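PDB 2HXO: putative TetR-family transcriptional regulator from Streptomyces coelicolor, which probably binds operator DNA through a helix-turn-helix motif and regulates transcription, as TetR-family proteins generally do. Local coordinates for residues Leu28-Gly33 against Glu103-Leu108; Met139-Ala144 against Thr230-Pro235; His155-Ala160 against Glu216-Gly221; Asp185-Ala190 against Asp207-His212. One frame throughout, in Å; residues are numbered along the deposited sequence.

Interaction 1 of 4, residues Leu28-Gly33 against Glu103-Leu108; sequences LLDTVG and EAHPWL
Trp107 takes the crowded first torsion, CG lying between its backbone N and carbonyl carbon (chi1 54°), while in Leu29, Asp30 and His105 CG stands anti to the carbonyl carbon. These turns bring an indole, an imidazole and a carboxylate together at one atom, Asp30 OD2, which accepts from two ring N-H groups. Trp107 NE1 reaches Asp30 OD2 at 2.6 Å in a nearly straight bond of 167°, the oxygen lying in the indole plane and being met almost along its C-O axis. His105 ND1 approaches the same Asp30 OD2 at 2.8 Å, on the syn lone pair; this bond is more bent (131°), partly because the oxygen is tilted out of the imidazole plane. The negative charge would be expected to stabilise the proton on ND1. The indole is also fixed from both sides. Leu29 crosses one face, its CB 3.5 Å from the centroid of the five-membered ring of Trp107 in a CH-pi contact and its CD1 3.7 Å from Trp107 CZ3, whereas His105 CB covers the rim of the opposite face. An alanine at Trp107 would remove the indole N-H and both of its faces, and would probably loosen Asp30 and deprive Leu29 of its flat partner. Helix 60-76 packs nearby, with Thr68 against Trp107 and Val71 against His105. The contact thus joins the C-terminal part of helix 18-31 to the turn between helix 87-104 and helix 107-118, an arrangement characteristic of the interface between the DNA-binding and C-terminal domains of the TetR fold.

Interaction 2 of 4, residues Met139-Ala144 against Thr230-Pro235; sequences MGVPEA and TALHRP
Two chain reversals meet here at the edge of the C-terminal TetR domain: a Schellman motif, in which Gly140 closes helix 124-138 with positive phi, and a type I beta turn from Thr230 to His233, at the end of helix 214-230. Direct polar contact rests on a single hydrogen bond. His233 holds CG anti to its backbone N, which presents the ring edge to Gly140, and its ND1 donates to Gly140 O at 2.7 Å. The bond is well formed, since the carbonyl oxygen lies in the imidazole plane and is approached on a lone pair, with a C=O...N angle of 120°. It also implies that ND1 carries a proton. A water bridges the segments unevenly, donating a short bond to Met139 O at 2.5 Å and a long, weak one to Thr230 O. The apolar part is modest. Val141 CG1 touches Leu232 CD1 at 3.8 Å, and the ring of Pro142 rests beside Leu232, with Pro142 CD 4.2 Å from Leu232 CB. Met139, present as selenomethionine, packs on Pro87, Leu226 and Ile229, while the hydroxyl of Thr230 is bonded to Thr227 O, one turn back. Leu232 also packs against Leu224 of the second subunit, so the turn borders the dimer contact. The His233 ring sits tightly against Gly140: a CB modelled there would fall 2.6 Å from His233 ND1, a clash.

Interaction 3 of 4, residues His155-Ala160 against Glu216-Gly221; sequences HYILGA and EQFLAG
Tyr156 and Phe218 reach across from facing helices, each with CG anti to its backbone N, and their rings come to lie almost parallel, 22° apart. They are not a true stack: the centroids are 5.9 Å apart and the rings have slid until they barely overlap, so that their closest atoms are Tyr156 CE2 and Phe218 CE1, 3.9 Å apart. The tyrosine ring extends past the phenylalanine to the opposing backbone. Its OH comes within hydrogen-bonding distance of Phe218 O, at 3.0 Å, and is also bonded to a water 2.7 Å away, which in turn accepts from Gln217 NE2. Over one face of the ring runs Gly221, where the close approach tolerates no side chain: a modelled CB would lie 1.9 Å from Tyr156 OH. Phe218 is met at its edge, in plane, by Ala160 CB, 3.4 Å from Phe218 CD1, while Ile157 CG2 touches Phe218 CZ obliquely; Trp99 of helix 87-104 stacks on the same ring. An alanine at Tyr156 would strip away the ring beside Phe218 and the hydroxyl, and would probably leave both Phe218 O and the water less well satisfied in a buried place. The two helical segments run antiparallel at 164°, and both also touch the second subunit, where Ala160 packs on His155 of that chain and Gln217 NE2 bonds to its Thr148 O. Such a pair, helix 146-166 with helix 214-230, is consistent with the half that each subunit gives to the four-helix-bundle dimer interface characteristic of TetR-family regulators.

Interaction 4 of 4, residues Asp185-Ala190 against Asp207-His212; sequences DTVSTA and DQVRGH
Ser188 OG is gripped twice: it is hydrogen-bonded to the carbonyl oxygen of Ala206, just ahead of 207-212, and it receives a weak, bent bond from Arg210 NH2 at 3.2 Å. Its position anti to the backbone N (chi1 -176°) sets it facing 207-212. The arginine that comes to it is extended through its first two torsions and then bent at chi3 (-48°), so that the guanidinium folds back over the helix. There it runs alongside Asp185, the two side chains pointing the same way. Asp185 OD2 lies 3.1 Å from Arg210 NE, yet it stands over one face of the guanidinium, and no N-H points at it. The salt bridge is therefore one of charge alone, probably less directional than an in-plane pair. Glu192 adds a long, weak ion pair to Arg210 NH2. Beneath this polar layer, Val187 and Val209 cross at about a right angle, with Val187 CG1 3.7 Å from Val209 CG1. Val209 CB rests 3.8 Å from Ser188 CB. The type II turn from Val209 to His212, with Gly211 at positive phi, then leads the chain away. The contact thus sets the short helix 182-191 beside the link from helix 200-205 into helix 214-230, while the second subunit borders both partners, its Pro120 touching Val187 and its Phe147 meeting His212 edge to face.

Overall arrangement
Interaction 3 is the buried core contact, purely helix against helix and mostly aromatic and apolar, while interaction 2 is a surface meeting of turns held by backbone oxygens. Both concern helix 146-166 or its approach and helix 214-230 or its end, with centres about 22 Å apart. Interactions 1 and 4 are partly buried and rely on charged groups: in 1 a carboxylate receives ring N-H groups between two domains, in 4 it faces a guanidinium. Interaction 4 is nested inside the chain loop closed by 3, and a probable hydrogen bond from His212 to Gln217 joins them. Interactions 2, 3 and 4 all border the second subunit, whereas 1 lies on the DNA-binding side, untouched by it.

Interaction 1 of 4, residues Leu28-Gly33 against Glu103-Leu108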
loop_
_atom_site.group_PDB
_atom_site.type_symbol
_atom_site.label_atom_id
_atom_site.label_comp_id
_atom_site.label_asym_id
_atom_site.label_seq_id
_atom_site.Cartn_x
_atom_site.Cartn_y
_atom_site.Cartn_z
ATOM N N LEU A 28 -18.121 -14.701 -7.593
ATOM C CA LEU A 28 -18.535 -14.694 -6.201
ATOM C C LEU A 28 -17.752 -13.647 -5.422
ATOM O O LEU A 28 -18.322 -12.903 -4.629
ATOM C CB LEU A 28 -18.322 -16.080 -5.574
ATOM C CG LEU A 28 -19.221 -17.206 -6.107
ATOM C CD1 LEU A 28 -18.806 -18.539 -5.487
ATOM C CD2 LEU A 28 -20.682 -16.890 -5.780
ATOM N N LEU A 29 -16.443 -13.587 -5.648
ATOM C CA LEU A 29 -15.615 -12.616 -4.946
ATOM C C LEU A 29 -16.075 -11.194 -5.255
ATOM O O LEU A 29 -16.017 -10.314 -4.393
ATOM C CB LEU A 29 -14.140 -12.796 -5.332
ATOM C CG LEU A 29 -13.405 -13.966 -4.660
ATOM C CD1 LEU A 29 -12.019 -14.116 -5.253
ATOM C CD2 LEU A 29 -13.314 -13.730 -3.162
ATOM N N ASP A 30 -16.537 -10.983 -6.483
ATOM C CA ASP A 30 -17.005 -9.672 -6.913
ATOM C C ASP A 30 -18.331 -9.281 -6.266
ATOM O O ASP A 30 -18.548 -8.111 -5.937
ATOM C CB ASP A 30 -17.163 -9.648 -8.436
ATOM C CG ASP A 30 -15.832 -9.677 -9.168
ATOM O OD1 ASP A 30 -15.834 -9.878 -10.399
ATOM O OD2 ASP A 30 -14.784 -9.488 -8.515
ATOM N N THR A 31 -19.208 -10.266 -6.075
ATOM C CA THR A 31 -20.532 -10.033 -5.495
ATOM C C THR A 31 -20.632 -10.211 -3.979
ATOM O O THR A 31 -21.063 -9.299 -3.276
ATOM C CB THR A 31 -21.569 -10.951 -6.160
ATOM O OG1 THR A 31 -21.185 -12.316 -5.949
ATOM C CG2 THR A 31 -21.637 -10.689 -7.663
ATOM N N VAL A 32 -20.238 -11.378 -3.475
ATOM C CA VAL A 32 -20.318 -11.641 -2.040
ATOM C C VAL A 32 -19.007 -11.493 -1.268
ATOM O O VAL A 32 -18.999 -11.556 -0.034
ATOM C CB VAL A 32 -20.908 -13.053 -1.759
ATOM C CG1 VAL A 32 -22.388 -13.083 -2.135
ATOM C CG2 VAL A 32 -20.156 -14.110 -2.543
ATOM N N GLY A 33 -17.905 -11.297 -1.987
ATOM C CA GLY A 33 -16.615 -11.133 -1.335
ATOM C C GLY A 33 -15.929 -12.419 -0.897
ATOM O O GLY A 33 -16.354 -13.523 -1.243
ATOM N N GLU A 103 -9.415 -2.116 -9.310
ATOM C CA GLU A 103 -10.529 -1.187 -9.374
ATOM C C GLU A 103 -11.783 -1.958 -9.780
ATOM O O GLU A 103 -12.887 -1.687 -9.291
ATOM C CB GLU A 103 -10.199 -0.088 -10.388
ATOM C CG GLU A 103 -11.314 0.891 -10.682
ATOM C CD GLU A 103 -10.769 2.252 -11.098
ATOM O OE1 GLU A 103 -10.381 3.030 -10.195
ATOM O OE2 GLU A 103 -10.712 2.536 -12.321
ATOM N N ALA A 104 -11.602 -2.929 -10.668
ATOM C CA ALA A 104 -12.712 -3.751 -11.130
ATOM C C ALA A 104 -13.025 -4.850 -10.111
ATOM O O ALA A 104 -14.159 -5.335 -10.030
ATOM C CB ALA A 104 -12.375 -4.371 -12.481
ATOM N N HIS A 105 -12.018 -5.235 -9.333
ATOM C CA HIS A 105 -12.166 -6.276 -8.320
ATOM C C HIS A 105 -11.588 -5.795 -6.986
ATOM O O HIS A 105 -10.408 -5.995 -6.698
ATOM C CB HIS A 105 -11.433 -7.546 -8.761
ATOM C CG HIS A 105 -11.886 -8.096 -10.081
ATOM N ND1 HIS A 105 -12.662 -9.163 -10.383
ATOM C CD2 HIS A 105 -11.497 -7.558 -11.288
ATOM C CE1 HIS A 105 -12.720 -9.253 -11.755
ATOM N NE2 HIS A 105 -12.007 -8.273 -12.277
ATOM N N PRO A 106 -12.422 -5.160 -6.152
ATOM C CA PRO A 106 -12.036 -4.629 -4.839
ATOM C C PRO A 106 -11.275 -5.598 -3.951
ATOM O O PRO A 106 -10.329 -5.217 -3.256
ATOM C CB PRO A 106 -13.375 -4.218 -4.230
ATOM C CG PRO A 106 -14.162 -3.798 -5.441
ATOM C CD PRO A 106 -13.846 -4.899 -6.426
ATOM N N TRP A 107 -11.703 -6.852 -3.961
ATOM C CA TRP A 107 -11.059 -7.882 -3.152
ATOM C C TRP A 107 -9.594 -8.132 -3.559
ATOM O O TRP A 107 -8.794 -8.608 -2.754
ATOM C CB TRP A 107 -11.844 -9.190 -3.270
ATOM C CG TRP A 107 -12.051 -9.634 -4.700
ATOM C CD1 TRP A 107 -13.105 -9.325 -5.514
ATOM C CD2 TRP A 107 -11.166 -10.446 -5.485
ATOM N NE1 TRP A 107 -12.935 -9.896 -6.756
ATOM C CE2 TRP A 107 -11.753 -10.588 -6.766
ATOM C CE3 TRP A 107 -9.934 -11.067 -5.232
ATOM C CZ2 TRP A 107 -11.147 -11.328 -7.794
ATOM C CZ3 TRP A 107 -9.331 -11.806 -6.258
ATOM C CH2 TRP A 107 -9.942 -11.928 -7.521
ATOM N N LEU A 108 -9.247 -7.799 -4.800
ATOM C CA LEU A 108 -7.892 -8.027 -5.304
ATOM C C LEU A 108 -6.763 -7.434 -4.468
ATOM O O LEU A 108 -5.750 -8.098 -4.233
ATOM C CB LEU A 108 -7.759 -7.517 -6.743
ATOM C CG LEU A 108 -6.504 -7.997 -7.482
ATOM C CD1 LEU A 108 -6.553 -9.515 -7.638
ATOM C CD2 LEU A 108 -6.417 -7.351 -8.852
#

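Interaction 2 of 4, residues Met139-Ala144 against Thr230-Pro235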
loop_
_atom_site.group_PDB
_atom_site.type_symbol
_atom_site.label_atom_id
_atom_site.label_comp_id
_atom_site.label_asym_id
_atom_site.label_seq_id
_atom_site.Cartn_x
_atom_site.Cartn_y
_atom_site.Cartn_z
HETATM N N MSE A 139 16.515 -1.116 -18.792
HETATM C CA MSE A 139 16.848 0.262 -18.459
HETATM C C MSE A 139 18.327 0.440 -18.096
HETATM O O MSE A 139 18.773 1.542 -17.775
HETATM C CB MSE A 139 15.965 0.746 -17.312
HETATM C CG MSE A 139 14.565 1.086 -17.742
HETATM SE SE MSE A 139 13.311 1.342 -16.308
HETATM C CE MSE A 139 13.975 2.985 -15.607
ATOM N N GLY A 140 19.090 -0.643 -18.147
ATOM C CA GLY A 140 20.507 -0.537 -17.832
ATOM C C GLY A 140 20.835 -0.455 -16.342
ATOM O O GLY A 140 21.873 0.073 -15.954
ATOM N N VAL A 141 19.937 -0.949 -15.503
ATOM C CA VAL A 141 20.163 -0.927 -14.065
ATOM C C VAL A 141 21.187 -2.003 -13.669
ATOM O O VAL A 141 21.032 -3.173 -14.009
ATOM C CB VAL A 141 18.850 -1.195 -13.291
ATOM C CG1 VAL A 141 19.147 -1.362 -11.791
ATOM C CG2 VAL A 141 17.842 -0.068 -13.541
ATOM N N PRO A 142 22.249 -1.615 -12.948
ATOM C CA PRO A 142 23.255 -2.609 -12.538
ATOM C C PRO A 142 22.559 -3.774 -11.846
ATOM O O PRO A 142 21.555 -3.586 -11.151
ATOM C CB PRO A 142 24.159 -1.819 -11.593
ATOM C CG PRO A 142 24.124 -0.440 -12.190
ATOM C CD PRO A 142 22.636 -0.260 -12.519
ATOM N N GLU A 143 23.081 -4.976 -12.052
ATOM C CA GLU A 143 22.504 -6.172 -11.452
ATOM C C GLU A 143 22.318 -6.090 -9.933
ATOM O O GLU A 143 21.380 -6.679 -9.392
ATOM C CB GLU A 143 23.356 -7.393 -11.816
ATOM C CG GLU A 143 23.095 -8.647 -10.973
ATOM C CD GLU A 143 23.585 -9.933 -11.643
ATOM O OE1 GLU A 143 24.654 -9.906 -12.304
ATOM O OE2 GLU A 143 22.900 -10.976 -11.502
ATOM N N ALA A 144 23.190 -5.355 -9.248
ATOM C CA ALA A 144 23.086 -5.228 -7.794
ATOM C C ALA A 144 21.811 -4.507 -7.360
ATOM O O ALA A 144 21.412 -4.586 -6.196
ATOM C CB ALA A 144 24.316 -4.513 -7.226
ATOM N N THR A 230 15.992 5.123 -13.419
ATOM C CA THR A 230 16.829 5.369 -14.585
ATOM C C THR A 230 18.182 5.981 -14.205
ATOM O O THR A 230 19.150 5.804 -14.937
ATOM C CB THR A 230 16.134 6.289 -15.675
ATOM O OG1 THR A 230 16.164 7.665 -15.276
ATOM C CG2 THR A 230 14.716 5.882 -15.882
ATOM N N ALA A 231 18.254 6.685 -13.070
ATOM C CA ALA A 231 19.516 7.280 -12.625
ATOM C C ALA A 231 20.477 6.225 -12.039
ATOM O O ALA A 231 21.613 6.535 -11.699
ATOM C CB ALA A 231 19.251 8.390 -11.605
ATOM N N LEU A 232 20.022 4.978 -11.931
ATOM C CA LEU A 232 20.865 3.889 -11.418
ATOM C C LEU A 232 21.839 3.421 -12.506
ATOM O O LEU A 232 22.827 2.742 -12.229
ATOM C CB LEU A 232 20.016 2.696 -10.984
ATOM C CG LEU A 232 19.207 2.829 -9.692
ATOM C CD1 LEU A 232 18.299 1.613 -9.566
ATOM C CD2 LEU A 232 20.174 2.937 -8.471
ATOM N N HIS A 233 21.546 3.767 -13.752
ATOM C CA HIS A 233 22.435 3.385 -14.836
ATOM C C HIS A 233 23.589 4.376 -14.903
ATOM O O HIS A 233 23.379 5.584 -14.879
ATOM C CB HIS A 233 21.715 3.384 -16.181
ATOM C CG HIS A 233 22.632 3.119 -17.326
ATOM N ND1 HIS A 233 23.179 1.875 -17.561
ATOM C CD2 HIS A 233 23.203 3.957 -18.221
ATOM C CE1 HIS A 233 24.050 1.962 -18.549
ATOM N NE2 HIS A 233 24.084 3.215 -18.966
ATOM N N ARG A 234 24.805 3.857 -14.988
ATOM C CA ARG A 234 25.986 4.699 -15.068
ATOM C C ARG A 234 26.717 4.488 -16.395
ATOM O O ARG A 234 26.903 3.351 -16.845
ATOM C CB ARG A 234 26.935 4.396 -13.900
ATOM C CG ARG A 234 26.359 4.707 -12.529
ATOM C CD ARG A 234 25.598 6.020 -12.554
ATOM N NE ARG A 234 25.309 6.511 -11.216
ATOM C CZ ARG A 234 26.203 7.112 -10.436
ATOM N NH1 ARG A 234 27.445 7.296 -10.875
ATOM N NH2 ARG A 234 25.858 7.528 -9.220
ATOM N N PRO A 235 27.139 5.583 -17.040
ATOM C CA PRO A 235 27.852 5.497 -18.322
ATOM C C PRO A 235 29.168 4.719 -18.222
ATOM O O PRO A 235 29.658 4.541 -17.080
ATOM C CB PRO A 235 28.079 6.965 -18.692
ATOM C CG PRO A 235 28.192 7.641 -17.332
ATOM C CD PRO A 235 27.052 6.979 -16.572
HETATM O O HOH W 1 18.307 3.957 -17.749
#

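Interaction 3 of 4, residues His155-Ala160 against Glu216-Gly221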
loop_
_atom_site.group_PDB
_atom_site.type_symbol
_atom_site.label_atom_id
_atom_site.label_comp_id
_atom_site.label_asym_id
_atom_site.label_seq_id
_atom_site.Cartn_x
_atom_site.Cartn_y
_atom_site.Cartn_z
ATOM N N HIS A 155 6.114 -2.031 -4.463
ATOM C CA HIS A 155 5.591 -1.411 -3.254
ATOM C C HIS A 155 4.827 -0.142 -3.592
ATOM O O HIS A 155 3.817 0.183 -2.959
ATOM C CB HIS A 155 6.717 -1.057 -2.269
ATOM C CG HIS A 155 7.272 -2.228 -1.520
ATOM N ND1 HIS A 155 8.518 -2.474 -1.052
ATOM C CD2 HIS A 155 6.495 -3.290 -1.110
ATOM C CE1 HIS A 155 8.470 -3.666 -0.374
ATOM N NE2 HIS A 155 7.239 -4.140 -0.424
ATOM N N TYR A 156 5.324 0.612 -4.565
ATOM C CA TYR A 156 4.630 1.829 -4.947
ATOM C C TYR A 156 3.260 1.470 -5.514
ATOM O O TYR A 156 2.244 2.055 -5.143
ATOM C CB TYR A 156 5.396 2.621 -5.999
ATOM C CG TYR A 156 4.544 3.745 -6.507
ATOM C CD1 TYR A 156 4.407 4.926 -5.779
ATOM C CD2 TYR A 156 3.759 3.580 -7.656
ATOM C CE1 TYR A 156 3.504 5.917 -6.175
ATOM C CE2 TYR A 156 2.853 4.556 -8.057
ATOM C CZ TYR A 156 2.732 5.719 -7.320
ATOM O OH TYR A 156 1.867 6.695 -7.749
ATOM N N ILE A 157 3.231 0.496 -6.413
ATOM C CA ILE A 157 1.973 0.087 -7.016
ATOM C C ILE A 157 0.938 -0.370 -5.981
ATOM O O ILE A 157 -0.228 0.051 -6.025
ATOM C CB ILE A 157 2.217 -1.016 -8.063
ATOM C CG1 ILE A 157 2.989 -0.411 -9.242
ATOM C CG2 ILE A 157 0.890 -1.605 -8.526
ATOM C CD1 ILE A 157 3.594 -1.405 -10.196
ATOM N N LEU A 158 1.361 -1.223 -5.048
ATOM C CA LEU A 158 0.473 -1.724 -3.995
ATOM C C LEU A 158 -0.067 -0.603 -3.116
ATOM O O LEU A 158 -1.209 -0.641 -2.663
ATOM C CB LEU A 158 1.219 -2.716 -3.107
ATOM C CG LEU A 158 1.227 -4.198 -3.480
ATOM C CD1 LEU A 158 1.507 -4.409 -4.967
ATOM C CD2 LEU A 158 2.284 -4.870 -2.637
ATOM N N GLY A 159 0.769 0.394 -2.870
ATOM C CA GLY A 159 0.363 1.505 -2.030
ATOM C C GLY A 159 -0.642 2.443 -2.672
ATOM O O GLY A 159 -1.606 2.864 -2.030
ATOM N N ALA A 160 -0.422 2.800 -3.932
ATOM C CA ALA A 160 -1.356 3.693 -4.605
ATOM C C ALA A 160 -2.617 2.910 -4.988
ATOM O O ALA A 160 -3.735 3.350 -4.712
ATOM C CB ALA A 160 -0.704 4.308 -5.842
ATOM N N GLU A 216 -4.259 9.560 -12.869
ATOM C CA GLU A 216 -3.127 10.342 -13.346
ATOM C C GLU A 216 -2.076 10.466 -12.250
ATOM O O GLU A 216 -0.874 10.472 -12.520
ATOM C CB GLU A 216 -3.590 11.726 -13.798
ATOM C CG GLU A 216 -4.384 11.687 -15.103
ATOM C CD GLU A 216 -3.683 10.876 -16.189
ATOM O OE1 GLU A 216 -2.614 11.317 -16.675
ATOM O OE2 GLU A 216 -4.198 9.787 -16.552
ATOM N N GLN A 217 -2.532 10.579 -11.011
ATOM C CA GLN A 217 -1.618 10.675 -9.890
ATOM C C GLN A 217 -0.783 9.393 -9.898
ATOM O O GLN A 217 0.448 9.427 -9.820
ATOM C CB GLN A 217 -2.401 10.774 -8.578
ATOM C CG GLN A 217 -1.515 10.733 -7.340
ATOM C CD GLN A 217 -0.503 11.854 -7.351
ATOM O OE1 GLN A 217 -0.878 13.020 -7.465
ATOM N NE2 GLN A 217 0.790 11.511 -7.242
ATOM N N PHE A 218 -1.480 8.268 -10.000
ATOM C CA PHE A 218 -0.870 6.956 -10.035
ATOM C C PHE A 218 0.259 6.885 -11.057
ATOM O O PHE A 218 1.386 6.518 -10.717
ATOM C CB PHE A 218 -1.932 5.910 -10.364
ATOM C CG PHE A 218 -1.414 4.494 -10.343
ATOM C CD1 PHE A 218 -0.896 3.948 -9.169
ATOM C CD2 PHE A 218 -1.426 3.714 -11.499
ATOM C CE1 PHE A 218 -0.397 2.647 -9.141
ATOM C CE2 PHE A 218 -0.928 2.413 -11.481
ATOM C CZ PHE A 218 -0.409 1.877 -10.289
ATOM N N LEU A 219 -0.041 7.249 -12.302
ATOM C CA LEU A 219 0.947 7.234 -13.381
ATOM C C LEU A 219 2.100 8.208 -13.177
ATOM O O LEU A 219 3.220 7.939 -13.609
ATOM C CB LEU A 219 0.284 7.534 -14.725
ATOM C CG LEU A 219 -0.597 6.432 -15.316
ATOM C CD1 LEU A 219 -1.142 6.887 -16.670
ATOM C CD2 LEU A 219 0.222 5.149 -15.470
ATOM N N ALA A 220 1.825 9.343 -12.541
ATOM C CA ALA A 220 2.864 10.342 -12.280
ATOM C C ALA A 220 3.814 9.799 -11.217
ATOM O O ALA A 220 5.034 9.949 -11.332
ATOM C CB ALA A 220 2.241 11.649 -11.803
ATOM N N GLY A 221 3.255 9.155 -10.195
ATOM C CA GLY A 221 4.081 8.586 -9.139
ATOM C C GLY A 221 4.997 7.485 -9.660
ATOM O O GLY A 221 6.182 7.437 -9.313
HETATM O O HOH W 2 0.935 8.915 -6.464
#

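Interaction 4 of 4, residues Asp185-Ala190 against Asp207-His212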
loop_
_atom_site.group_PDB
_atom_site.type_symbol
_atom_site.label_atom_id
_atom_site.label_comp_id
_atom_site.label_asym_id
_atom_site.label_seq_id
_atom_site.Cartn_x
_atom_site.Cartn_y
_atom_site.Cartn_z
ATOM N N ASP A 185 -13.858 16.731 -2.902
ATOM C CA ASP A 185 -14.353 18.077 -2.661
ATOM C C ASP A 185 -14.438 18.373 -1.169
ATOM O O ASP A 185 -14.047 19.452 -0.722
ATOM C CB ASP A 185 -15.728 18.265 -3.315
ATOM C CG ASP A 185 -16.387 19.587 -2.931
ATOM O OD1 ASP A 185 -17.178 19.597 -1.958
ATOM O OD2 ASP A 185 -16.103 20.615 -3.591
ATOM N N THR A 186 -14.946 17.410 -0.404
ATOM C CA THR A 186 -15.078 17.562 1.044
ATOM C C THR A 186 -13.710 17.799 1.678
ATOM O O THR A 186 -13.563 18.632 2.574
ATOM C CB THR A 186 -15.693 16.305 1.680
ATOM O OG1 THR A 186 -16.868 15.927 0.951
ATOM C CG2 THR A 186 -16.063 16.573 3.132
ATOM N N VAL A 187 -12.716 17.051 1.203
ATOM C CA VAL A 187 -11.345 17.166 1.692
ATOM C C VAL A 187 -10.794 18.547 1.364
ATOM O O VAL A 187 -10.227 19.226 2.223
ATOM C CB VAL A 187 -10.418 16.114 1.028
ATOM C CG1 VAL A 187 -8.977 16.367 1.434
ATOM C CG2 VAL A 187 -10.841 14.708 1.428
ATOM N N SER A 188 -10.966 18.953 0.110
ATOM C CA SER A 188 -10.482 20.244 -0.351
ATOM C C SER A 188 -10.958 21.396 0.529
ATOM O O SER A 188 -10.153 22.221 0.970
ATOM C CB SER A 188 -10.920 20.479 -1.799
ATOM O OG SER A 188 -10.391 21.694 -2.295
ATOM N N THR A 189 -12.260 21.461 0.790
ATOM C CA THR A 189 -12.774 22.543 1.618
ATOM C C THR A 189 -12.338 22.374 3.069
ATOM O O THR A 189 -11.927 23.340 3.713
ATOM C CB THR A 189 -14.318 22.658 1.526
ATOM O OG1 THR A 189 -14.910 21.358 1.571
ATOM C CG2 THR A 189 -14.716 23.335 0.230
ATOM N N ALA A 190 -12.406 21.146 3.579
ATOM C CA ALA A 190 -11.993 20.882 4.956
ATOM C C ALA A 190 -10.566 21.367 5.198
ATOM O O ALA A 190 -10.281 21.978 6.229
ATOM C CB ALA A 190 -12.094 19.394 5.259
ATOM N N ASP A 207 -6.783 23.629 -2.697
ATOM C CA ASP A 207 -7.710 23.615 -3.826
ATOM C C ASP A 207 -7.430 22.526 -4.856
ATOM O O ASP A 207 -8.358 21.984 -5.464
ATOM C CB ASP A 207 -7.710 24.989 -4.509
ATOM C CG ASP A 207 -6.309 25.500 -4.793
ATOM O OD1 ASP A 207 -6.166 26.677 -5.184
ATOM O OD2 ASP A 207 -5.347 24.724 -4.626
ATOM N N GLN A 208 -6.155 22.205 -5.051
ATOM C CA GLN A 208 -5.767 21.182 -6.013
ATOM C C GLN A 208 -6.329 19.807 -5.674
ATOM O O GLN A 208 -6.312 18.909 -6.509
ATOM C CB GLN A 208 -4.242 21.102 -6.116
ATOM C CG GLN A 208 -3.610 22.321 -6.755
ATOM C CD GLN A 208 -2.095 22.281 -6.723
ATOM O OE1 GLN A 208 -1.469 21.341 -7.224
ATOM N NE2 GLN A 208 -1.495 23.308 -6.134
ATOM N N VAL A 209 -6.829 19.640 -4.452
ATOM C CA VAL A 209 -7.399 18.357 -4.047
ATOM C C VAL A 209 -8.637 18.075 -4.892
ATOM O O VAL A 209 -8.845 16.953 -5.364
ATOM C CB VAL A 209 -7.829 18.355 -2.561
ATOM C CG1 VAL A 209 -8.470 17.020 -2.218
ATOM C CG2 VAL A 209 -6.633 18.615 -1.657
ATOM N N ARG A 210 -9.453 19.112 -5.068
ATOM C CA ARG A 210 -10.692 19.031 -5.837
ATOM C C ARG A 210 -10.381 18.823 -7.313
ATOM O O ARG A 210 -9.637 19.600 -7.909
ATOM C CB ARG A 210 -11.491 20.328 -5.652
ATOM C CG ARG A 210 -12.982 20.239 -5.977
ATOM C CD ARG A 210 -13.697 21.504 -5.504
ATOM N NE ARG A 210 -13.320 21.844 -4.130
ATOM C CZ ARG A 210 -13.627 22.987 -3.521
ATOM N NH1 ARG A 210 -14.326 23.916 -4.162
ATOM N NH2 ARG A 210 -13.223 23.208 -2.276
ATOM N N GLY A 211 -10.945 17.774 -7.900
ATOM C CA GLY A 211 -10.699 17.504 -9.305
ATOM C C GLY A 211 -9.386 16.778 -9.539
ATOM O O GLY A 211 -8.928 16.623 -10.674
ATOM N N HIS A 212 -8.767 16.344 -8.449
ATOM C CA HIS A 212 -7.514 15.615 -8.524
ATOM C C HIS A 212 -7.828 14.215 -9.032
ATOM O O HIS A 212 -8.581 13.479 -8.398
ATOM C CB HIS A 212 -6.871 15.548 -7.134
ATOM C CG HIS A 212 -5.868 14.447 -6.981
ATOM N ND1 HIS A 212 -6.128 13.300 -6.261
ATOM C CD2 HIS A 212 -4.615 14.307 -7.475
ATOM C CE1 HIS A 212 -5.077 12.501 -6.318
ATOM N NE2 HIS A 212 -4.145 13.089 -7.047
#